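Local coordinates for BH0493 protein (Bacillus halodurans C-125, PDB 2QEE) that binds zinc and is probably a metal-dependent hydrolase of the amidohydrolase superfamily, at the interface of chains A and B. Numbering follows the deposited sequence. Chains: chain A/B, BH0493 protein.

Contact 1: the interface of chains A and B. Residues chain A 284, 287, 291, 317-318; chain B 264, 267, 277.
A:Glu287 of helix 284-292 meets B:Lys264 and B:Val267 where two copies of this amidohydrolase-superfamily protein pack against each other. The tight part gathers round the A:Glu287 carboxylate, which points to the partner because CG lies anti to the backbone N (chi1 -179°) and the chain runs on extended. B:Lys264, also stretched out, comes from the opposite direction, and its ammonium NZ forms a salt-bridged hydrogen bond of 2.8 Å to A:Glu287 OE1, on the syn lone pair. A:Glu287 OE2 accepts a hydrogen bond from A:Arg291 NH1 at 2.8 Å through its anti lone pair, so the two oxygens serve different cations. A:Arg291 NH1 also donates across the boundary to the backbone carbonyl O of B:Val267 (2.9 Å), a nearly straight bond lying in both the guanidinium and the carbonyl plane. Two acceptors at the guanidinium edge, both in its plane, should restrict its rotation, and its charge should help to keep A:Glu287 ionised. Next to the carboxylate, B:Val267 CG1 packs 3.6 Å from A:Glu287 CD. The other methyl, B:Val267 CG2, rests 3.9 Å from A:Lys317 CG and also approaches the ring of A:Phe318. The contact is looser towards A:Asp284, at the start of the helix. A:Asp284 OD1 lies 3.5 Å from B:Lys264 NZ, a long salt bridge, and water 1 links the two groups, lying 2.6 Å from A:Asp284 OD1.

Contact 2: the interface of chains A and B. Residues chain A 341-342, 345; chain B 332-334.
The carboxylate of A:Glu345 faces the start of helix 333-347 of chain B, reaching it from the C-terminal part of the same helix in chain A. The A:Glu345 side chain leaves its helix with CG anti to the carbonyl carbon (chi1 -69°) and extends beyond it, which carries OE1 to the backbone N of B:Glu334. The backbone N of B:Glu334 donates a hydrogen bond of 2.9 Å, close to straight at the hydrogen (165°), to the syn lone pair of A:Glu345 OE1. The acceptor thus caps a first-turn amide of the partner helix, where the helix dipole would favour a negative charge. The B:Pro333 ring crosses the A:Glu345 side chain obliquely, its CD 3.7 Å from A:Glu345 CD, while B:Asn332 CB packs 3.9 Å from A:Glu345 CB.

The side chain of B:Glu334 runs roughly perpendicular to that of A:Glu345, and their carboxylate planes are turned by 51°. CG of B:Glu334 is anti to its own N, and the bend at chi2 takes the acid group away from A:Glu345 towards A:Arg341. Along this path the B:Glu334 methylene CG lies 4.0 Å from A:Met342 CG. A:Arg341 crosses B:Glu334 at about a right angle and meets it through its aliphatic stem, A:Arg341 CD being 3.4 Å from B:Glu334 OE1. A:Arg341 NE remains 4.6 Å from B:Glu334 OE1, so any attraction is probably only a longer-range one. B:Glu334 belongs to a metal-binding site of this protein, for zinc or magnesium, although no such ion is bound to it here. The contact caps the partner's helix start beside this residue and may help to place it; whether it affects metal binding the structure alone does not show.

Contact 1: the interface of chains A and B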
loop_
_atom_site.group_PDB
_atom_site.type_symbol
_atom_site.label_atom_id
_atom_site.label_comp_id
_atom_site.label_asym_id
_atom_site.label_seq_id
_atom_site.Cartn_x
_atom_site.Cartn_y
_atom_site.Cartn_z
ATOM N N ASP A 284 -17.786 6.544 -0.303
ATOM C CA ASP A 284 -18.901 7.491 -0.614
ATOM C C ASP A 284 -19.914 7.573 0.516
ATOM O O ASP A 284 -20.446 8.645 0.820
ATOM C CB ASP A 284 -19.665 7.102 -1.877
ATOM C CG ASP A 284 -18.850 7.339 -3.159
ATOM O OD1 ASP A 284 -17.705 7.849 -3.069
ATOM O OD2 ASP A 284 -19.349 7.033 -4.259
ATOM N N GLU A 287 -18.490 9.349 3.544
ATOM C CA GLU A 287 -18.412 10.765 3.192
ATOM C C GLU A 287 -19.799 11.446 3.300
ATOM O O GLU A 287 -19.939 12.554 3.883
ATOM C CB GLU A 287 -17.831 10.875 1.763
ATOM C CG GLU A 287 -17.669 12.355 1.265
ATOM C CD GLU A 287 -17.634 12.374 -0.260
ATOM O OE1 GLU A 287 -16.902 11.528 -0.828
ATOM O OE2 GLU A 287 -18.321 13.228 -0.881
ATOM N N ARG A 291 -20.817 14.524 5.970
ATOM C CA ARG A 291 -21.214 15.809 5.427
ATOM C C ARG A 291 -22.661 16.126 5.824
ATOM O O ARG A 291 -22.958 17.268 6.206
ATOM C CB ARG A 291 -21.086 15.820 3.909
ATOM C CG ARG A 291 -21.605 17.124 3.237
ATOM C CD ARG A 291 -21.357 17.189 1.748
ATOM N NE ARG A 291 -21.844 15.988 1.117
ATOM C CZ ARG A 291 -21.055 15.068 0.560
ATOM N NH1 ARG A 291 -19.717 15.232 0.549
ATOM N NH2 ARG A 291 -21.600 13.981 0.025
ATOM N N LYS A 317 -10.935 15.989 6.428
ATOM C CA LYS A 317 -12.062 16.775 5.919
ATOM C C LYS A 317 -13.152 17.041 6.934
ATOM O O LYS A 317 -13.845 18.071 6.859
ATOM C CB LYS A 317 -12.752 16.122 4.734
ATOM C CG LYS A 317 -11.924 15.719 3.540
ATOM C CD LYS A 317 -11.243 16.885 2.890
ATOM C CE LYS A 317 -9.721 17.007 3.318
ATOM N NZ LYS A 317 -9.086 18.123 2.491
ATOM N N PHE A 318 -13.316 16.106 7.876
ATOM C CA PHE A 318 -14.497 16.096 8.759
ATOM C C PHE A 318 -14.118 15.940 10.244
ATOM O O PHE A 318 -13.674 14.875 10.696
ATOM C CB PHE A 318 -15.525 15.051 8.280
ATOM C CG PHE A 318 -16.106 15.322 6.907
ATOM C CD1 PHE A 318 -17.041 16.341 6.709
ATOM C CD2 PHE A 318 -15.731 14.565 5.824
ATOM C CE1 PHE A 318 -17.596 16.570 5.432
ATOM C CE2 PHE A 318 -16.269 14.785 4.551
ATOM C CZ PHE A 318 -17.210 15.799 4.366
ATOM N N LYS B 264 -11.159 14.832 -5.624
ATOM C CA LYS B 264 -12.622 14.925 -5.529
ATOM C C LYS B 264 -12.937 16.281 -4.874
ATOM O O LYS B 264 -12.746 16.481 -3.668
ATOM C CB LYS B 264 -13.192 13.731 -4.715
ATOM C CG LYS B 264 -14.718 13.551 -4.919
ATOM C CD LYS B 264 -15.322 12.410 -4.064
ATOM C CE LYS B 264 -16.843 12.582 -3.994
ATOM N NZ LYS B 264 -17.550 11.339 -3.589
ATOM N N VAL B 267 -15.826 18.084 -1.181
ATOM C CA VAL B 267 -16.662 17.174 -0.381
ATOM C C VAL B 267 -17.151 17.860 0.915
ATOM O O VAL B 267 -18.131 17.414 1.516
ATOM C CB VAL B 267 -15.941 15.804 -0.040
ATOM C CG1 VAL B 267 -15.521 15.083 -1.371
ATOM C CG2 VAL B 267 -14.812 15.998 0.900
ATOM N N PHE B 277 -11.128 16.094 -1.437
ATOM C CA PHE B 277 -10.872 14.707 -1.032
ATOM C C PHE B 277 -10.146 13.996 -2.155
ATOM O O PHE B 277 -9.617 14.640 -3.114
ATOM C CB PHE B 277 -12.242 14.114 -0.649
ATOM C CG PHE B 277 -12.208 12.717 -0.010
ATOM C CD1 PHE B 277 -11.236 12.383 0.930
ATOM C CD2 PHE B 277 -13.175 11.761 -0.374
ATOM C CE1 PHE B 277 -11.201 11.058 1.510
ATOM C CE2 PHE B 277 -13.152 10.457 0.232
ATOM C CZ PHE B 277 -12.153 10.142 1.175
HETATM O O HOH W 1 -16.433 9.071 -4.989
#

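Contact 2: the interface of chains A and B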
loop_
_atom_site.group_PDB
_atom_site.type_symbol
_atom_site.label_atom_id
_atom_site.label_comp_id
_atom_site.label_asym_id
_atom_site.label_seq_id
_atom_site.Cartn_x
_atom_site.Cartn_y
_atom_site.Cartn_z
ATOM N N ARG A 341 1.948 5.896 10.998
ATOM C CA ARG A 341 2.753 6.989 10.405
ATOM C C ARG A 341 1.909 7.868 9.493
ATOM O O ARG A 341 2.035 9.101 9.575
ATOM C CB ARG A 341 3.977 6.449 9.634
ATOM C CG ARG A 341 4.956 5.813 10.666
ATOM C CD ARG A 341 6.149 5.110 10.035
ATOM N NE ARG A 341 7.041 4.672 11.097
ATOM C CZ ARG A 341 7.992 5.453 11.655
ATOM N NH1 ARG A 341 8.240 6.683 11.187
ATOM N NH2 ARG A 341 8.724 4.961 12.653
ATOM N N MET A 342 1.066 7.268 8.645
ATOM C CA MET A 342 0.212 8.035 7.707
ATOM C C MET A 342 -0.734 8.907 8.589
ATOM O O MET A 342 -0.950 10.094 8.319
ATOM C CB MET A 342 -0.637 7.132 6.772
ATOM C CG MET A 342 0.225 6.386 5.745
ATOM S SD MET A 342 -0.834 5.585 4.515
ATOM C CE MET A 342 -1.618 4.333 5.580
ATOM N N GLU A 345 1.193 11.741 10.345
ATOM C CA GLU A 345 1.680 12.743 9.385
ATOM C C GLU A 345 0.566 13.711 8.907
ATOM O O GLU A 345 0.816 14.909 8.742
ATOM C CB GLU A 345 2.398 12.104 8.149
ATOM C CG GLU A 345 3.685 11.522 8.651
ATOM C CD GLU A 345 4.439 10.520 7.745
ATOM O OE1 GLU A 345 4.017 10.283 6.588
ATOM O OE2 GLU A 345 5.494 10.004 8.246
ATOM N N ASN B 332 3.802 13.141 2.270
ATOM C CA ASN B 332 4.054 12.876 3.651
ATOM C C ASN B 332 5.194 11.849 3.691
ATOM O O ASN B 332 5.190 10.963 2.814
ATOM C CB ASN B 332 2.766 12.254 4.233
ATOM C CG ASN B 332 1.641 13.281 4.359
ATOM O OD1 ASN B 332 1.710 14.143 5.217
ATOM N ND2 ASN B 332 0.611 13.190 3.517
ATOM N N PRO B 333 6.152 11.970 4.661
ATOM C CA PRO B 333 7.343 11.056 4.684
ATOM C C PRO B 333 7.088 9.574 4.385
ATOM O O PRO B 333 7.822 8.988 3.581
ATOM C CB PRO B 333 7.940 11.253 6.083
ATOM C CG PRO B 333 7.642 12.805 6.352
ATOM C CD PRO B 333 6.250 12.998 5.727
ATOM N N GLU B 334 6.078 8.986 5.019
ATOM C CA GLU B 334 5.798 7.541 4.826
ATOM C C GLU B 334 5.532 7.281 3.332
ATOM O O GLU B 334 6.018 6.325 2.758
ATOM C CB GLU B 334 4.610 7.146 5.707
ATOM C CG GLU B 334 4.130 5.686 5.544
ATOM C CD GLU B 334 5.178 4.631 6.020
ATOM O OE1 GLU B 334 6.190 5.018 6.635
ATOM O OE2 GLU B 334 4.976 3.399 5.852
#

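Contact 1 and contact 2 lie about 20 Å apart, measured between the centres of their C-alpha atoms, and share no residues. Contact 1 sets helix 284-292 and the end of helix 308-317 of chain A against strands 263-264 and 277-278 and the intervening region of chain B. Contact 2 instead uses helix 333-347 from both chains: its C-terminal part in chain A and its first turn, with the preceding loop residue, in chain B. The whole interface is not an exact two-fold. The two sites may together help to hold the relative orientation of the subunits, if the deposited trimer is the biological assembly.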